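Local coordinates for GphF Dehydratase 1 (Archangium violaceum, PDB 6MBF), which probably dehydrates the growing chain of the gephyronic acid polyketide synthase and takes part in rearranging its double bond, at residues 165-170 / 182-188. Numbering follows the deposited sequence. Where two conformers were deposited one is given.
Sequences RLRNIR and HVCLQGE
Arg165 and Glu188 form a salt bridge at one end of this contact: NH1 lies 3.0 Å from OE2, with the carboxylate oxygen near the guanidinium plane, whereas the nitrogen reaches that oxygen from above the carboxylate plane. The two planes stand 62° apart, and NH2 adds a weak bond to the same OE2. The Arg165 chain runs extended from CG to NE, which carries the guanidinium across to Glu188; NH1 also forms a salt bridge with Glu189, so the guanidinium is shared between two carboxylates. A leucine in place of Arg165 would probably leave both glutamates without this positive mate and untie residues 165-168 from the Glu188 region. At the other end the backbones pair directly. Arg170 N donates to His182 O (2.7 Å) and Cys184 N to Asn168 O (3.0 Å), on either side of the non-hydrogen-bonded pair Ile169-Val183; Val183 CA adds a CA-H...O contact to Asn168 O. In one of its two conformers the Arg170 side chain bends at chi2 (-44°) and lays its guanidinium over Asn168 O. From there NH2 binds Arg167 O at 2.8 Å, on a lone pair, and NH1 makes a weak bond to Cys184 O. Between the two ends, Asn168 ND2 grips Arg165 O (2.9 Å), bracing the turn, while OD1 accepts from a water 2.6 Å away that in turn accepts from Gln186 N. Arg170 CB sits 3.9 Å from His182 ND1, and NE2 of the imidazole is hydrogen-bonded to Glu241. Ile169 CG1 and Val183 CG1 meet at 4.4 Å on the face covered by helix 200-214. This is the open end of an antiparallel beta hairpin, strands 169-175 and 178-184, in the hotdog fold of a polyketide synthase dehydratase, where the strands end and a water between Asn168 and Gln186 continues the link.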
ATOM      1  N   ARG A 165      -9.205   5.106  11.236  1.00 17.44           N
ATOM      2  CA  ARG A 165      -9.087   3.758  10.693  1.00 16.91           C
ATOM      3  C   ARG A 165      -7.656   3.395  10.333  1.00 16.37           C
ATOM      4  O   ARG A 165      -7.384   2.218  10.065  1.00 15.94           O
ATOM      5  CB  ARG A 165      -9.956   3.600   9.447  1.00 18.14           C
ATOM      6  CG  ARG A 165     -11.435   3.878   9.667  1.00 18.45           C
ATOM      7  CD  ARG A 165     -12.166   3.827   8.343  1.00 27.25           C
ATOM      8  NE  ARG A 165     -13.590   4.079   8.507  1.00 24.23           N
ATOM      9  CZ  ARG A 165     -14.502   3.124   8.650  1.00 32.79           C
ATOM     10  NH1 ARG A 165     -14.133   1.852   8.642  1.00 30.87           N
ATOM     11  NH2 ARG A 165     -15.782   3.445   8.792  1.00 31.99           N
ATOM     12  N   LEU A 166      -6.749   4.374  10.324  1.00 16.18           N
ATOM     13  CA  LEU A 166      -5.387   4.174   9.842  1.00 18.24           C
ATOM     14  C   LEU A 166      -4.364   4.485  10.935  1.00 14.95           C
ATOM     15  O   LEU A 166      -3.372   5.187  10.701  1.00 15.36           O
ATOM     16  CB  LEU A 166      -5.161   5.032   8.592  1.00 16.84           C
ATOM     17  CG  LEU A 166      -6.116   4.685   7.440  1.00 16.87           C
ATOM     18  CD1 LEU A 166      -6.020   5.686   6.310  1.00 18.31           C
ATOM     19  CD2 LEU A 166      -5.839   3.265   6.932  1.00 16.83           C
ATOM     20  N   ARG A 167      -4.607   3.961  12.143  1.00 15.15           N
ATOM     21  CA  ARG A 167      -3.689   4.091  13.275  1.00 12.34           C
ATOM     22  C   ARG A 167      -3.511   2.703  13.886  1.00 14.18           C
ATOM     23  O   ARG A 167      -3.903   2.449  15.028  1.00 18.56           O
ATOM     24  CB  ARG A 167      -4.222   5.107  14.298  1.00 15.56           C
ATOM     25  CG  ARG A 167      -4.423   6.499  13.693  1.00 14.07           C
ATOM     26  CD  ARG A 167      -5.141   7.441  14.645  1.00 15.08           C
ATOM     27  NE  ARG A 167      -5.427   8.692  13.955  1.00 17.37           N
ATOM     28  CZ  ARG A 167      -6.462   9.489  14.210  1.00 21.24           C
ATOM     29  NH1 ARG A 167      -7.326   9.188  15.179  1.00 16.16           N
ATOM     30  NH2 ARG A 167      -6.626  10.595  13.490  1.00 18.43           N
ATOM     31  N   ASN A 168      -2.903   1.799  13.116  1.00 15.04           N
ATOM     32  CA  ASN A 168      -2.941   0.375  13.420  1.00 18.54           C
ATOM     33  C   ASN A 168      -1.620  -0.182  13.935  1.00 15.31           C
ATOM     34  O   ASN A 168      -1.500  -1.407  14.097  1.00 16.23           O
ATOM     35  CB  ASN A 168      -3.408  -0.388  12.182  1.00 15.36           C
ATOM     36  CG  ASN A 168      -4.823   0.006  11.779  1.00 18.68           C
ATOM     37  OD1 ASN A 168      -5.772  -0.251  12.520  1.00 19.84           O
ATOM     38  ND2 ASN A 168      -4.967   0.645  10.617  1.00 16.05           N
ATOM     39  N   ILE A 169      -0.644   0.675  14.217  1.00 16.40           N
ATOM     40  CA  ILE A 169       0.596   0.254  14.872  1.00 15.37           C
ATOM     41  C   ILE A 169       0.338   0.174  16.369  1.00 14.09           C
ATOM     42  O   ILE A 169      -0.064   1.163  16.993  1.00 18.09           O
ATOM     43  CB  ILE A 169       1.755   1.221  14.578  1.00 15.09           C
ATOM     44  CG1 ILE A 169       1.819   1.584  13.094  1.00 17.40           C
ATOM     45  CG2 ILE A 169       3.112   0.591  15.006  1.00 13.63           C
ATOM     46  CD1 ILE A 169       2.804   2.707  12.810  1.00 20.26           C
ATOM     47  N   ARG A 170       0.551  -1.007  16.945  0.52 12.44           N
ATOM     48  CA  ARG A 170       0.376  -1.177  18.381  0.52 19.14           C
ATOM     49  C   ARG A 170       1.651  -0.867  19.149  0.52 21.45           C
ATOM     50  O   ARG A 170       1.601  -0.208  20.195  0.52 17.93           O
ATOM     51  CB  ARG A 170      -0.092  -2.601  18.692  0.52 20.84           C
ATOM     52  CG  ARG A 170      -1.391  -2.972  18.003  0.52 25.07           C
ATOM     53  CD  ARG A 170      -2.394  -1.832  18.101  0.52 27.52           C
ATOM     54  NE  ARG A 170      -3.493  -1.982  17.156  0.52 31.64           N
ATOM     55  CZ  ARG A 170      -4.123  -0.960  16.588  0.52 28.24           C
ATOM     56  NH1 ARG A 170      -5.114  -1.182  15.740  0.52 18.90           N
ATOM     57  NH2 ARG A 170      -3.744   0.284  16.859  0.52 22.30           N
ATOM     58  N   HIS A 182       4.614  -3.894  15.645  1.00 16.92           N
ATOM     59  CA  HIS A 182       3.497  -4.820  15.754  1.00 15.19           C
ATOM     60  C   HIS A 182       2.264  -4.075  15.261  1.00 15.98           C
ATOM     61  O   HIS A 182       1.908  -3.035  15.826  1.00 16.93           O
ATOM     62  CB  HIS A 182       3.335  -5.287  17.203  1.00 19.19           C
ATOM     63  CG  HIS A 182       2.114  -6.118  17.444  1.00 19.04           C
ATOM     64  ND1 HIS A 182       1.475  -6.163  18.665  1.00 28.55           N
ATOM     65  CD2 HIS A 182       1.414  -6.938  16.623  1.00 20.42           C
ATOM     66  CE1 HIS A 182       0.438  -6.978  18.588  1.00 31.12           C
ATOM     67  NE2 HIS A 182       0.383  -7.466  17.361  1.00 19.40           N
ATOM     68  N   VAL A 183       1.649  -4.569  14.181  1.00 14.31           N
ATOM     69  CA  VAL A 183       0.470  -3.940  13.600  1.00 14.96           C
ATOM     70  C   VAL A 183      -0.680  -4.932  13.649  1.00 15.46           C
ATOM     71  O   VAL A 183      -0.497  -6.136  13.421  1.00 15.29           O
ATOM     72  CB  VAL A 183       0.680  -3.417  12.153  1.00 19.91           C
ATOM     73  CG1 VAL A 183       1.993  -2.690  11.999  1.00 15.66           C
ATOM     74  CG2 VAL A 183       0.515  -4.490  11.120  1.00 45.46           C
ATOM     75  N   CYS A 184      -1.865  -4.422  13.957  1.00 18.77           N
ATOM     76  CA  CYS A 184      -3.032  -5.270  14.129  1.00 17.36           C
ATOM     77  C   CYS A 184      -4.265  -4.508  13.677  1.00 23.55           C
ATOM     78  O   CYS A 184      -4.487  -3.369  14.099  1.00 22.65           O
ATOM     79  CB  CYS A 184      -3.168  -5.704  15.589  1.00 24.15           C
ATOM     80  SG  CYS A 184      -4.409  -6.966  15.861  1.00 23.20           S
ATOM     81  N   LEU A 185      -5.051  -5.130  12.804  1.00 16.70           N
ATOM     82  CA  LEU A 185      -6.301  -4.518  12.386  1.00 17.79           C
ATOM     83  C   LEU A 185      -7.335  -4.620  13.493  1.00 19.68           C
ATOM     84  O   LEU A 185      -7.297  -5.523  14.331  1.00 20.70           O
ATOM     85  CB  LEU A 185      -6.836  -5.186  11.127  1.00 19.89           C
ATOM     86  CG  LEU A 185      -5.937  -5.089   9.895  1.00 21.20           C
ATOM     87  CD1 LEU A 185      -6.546  -5.869   8.771  1.00 22.91           C
ATOM     88  CD2 LEU A 185      -5.692  -3.637   9.492  1.00 21.18           C
ATOM     89  N   GLN A 186      -8.261  -3.669  13.507  0.53 21.06           N
ATOM     90  CA  GLN A 186      -9.374  -3.710  14.444  0.53 23.51           C
ATOM     91  C   GLN A 186     -10.621  -3.211  13.732  0.53 22.41           C
ATOM     92  O   GLN A 186     -10.593  -2.862  12.544  0.53 19.93           O
ATOM     93  CB  GLN A 186      -9.090  -2.884  15.711  0.53 24.63           C
ATOM     94  CG  GLN A 186      -7.970  -3.412  16.609  0.53 25.19           C
ATOM     95  CD  GLN A 186      -8.264  -4.793  17.184  0.53 22.47           C
ATOM     96  OE1 GLN A 186      -9.421  -5.177  17.347  0.53 38.40           O
ATOM     97  NE2 GLN A 186      -7.211  -5.539  17.498  0.53 21.95           N
ATOM     98  N   GLY A 187     -11.724  -3.182  14.472  1.00 27.44           N
ATOM     99  CA  GLY A 187     -12.973  -2.655  13.948  1.00 30.99           C
ATOM    100  C   GLY A 187     -13.397  -3.307  12.650  1.00 19.57           C
ATOM    101  O   GLY A 187     -13.226  -4.516  12.446  1.00 28.56           O
ATOM    102  N   GLU A 188     -13.944  -2.485  11.749  1.00 22.25           N
ATOM    103  CA  GLU A 188     -14.428  -2.986  10.468  1.00 29.66           C
ATOM    104  C   GLU A 188     -13.290  -3.554   9.636  1.00 24.34           C
ATOM    105  O   GLU A 188     -13.476  -4.526   8.895  1.00 26.84           O
ATOM    106  CB  GLU A 188     -15.128  -1.869   9.691  1.00 25.58           C
ATOM    107  CG  GLU A 188     -16.267  -1.184  10.434  1.00 47.59           C
ATOM    108  CD  GLU A 188     -17.007  -0.176   9.564  1.00 55.88           C
ATOM    109  OE1 GLU A 188     -18.040   0.359  10.021  1.00 65.12           O
ATOM    110  OE2 GLU A 188     -16.561   0.078   8.422  1.00 56.85           O
TER
HETATM  111  O   HOH W   1      -7.872  -1.504  11.549  1.00 30.24           O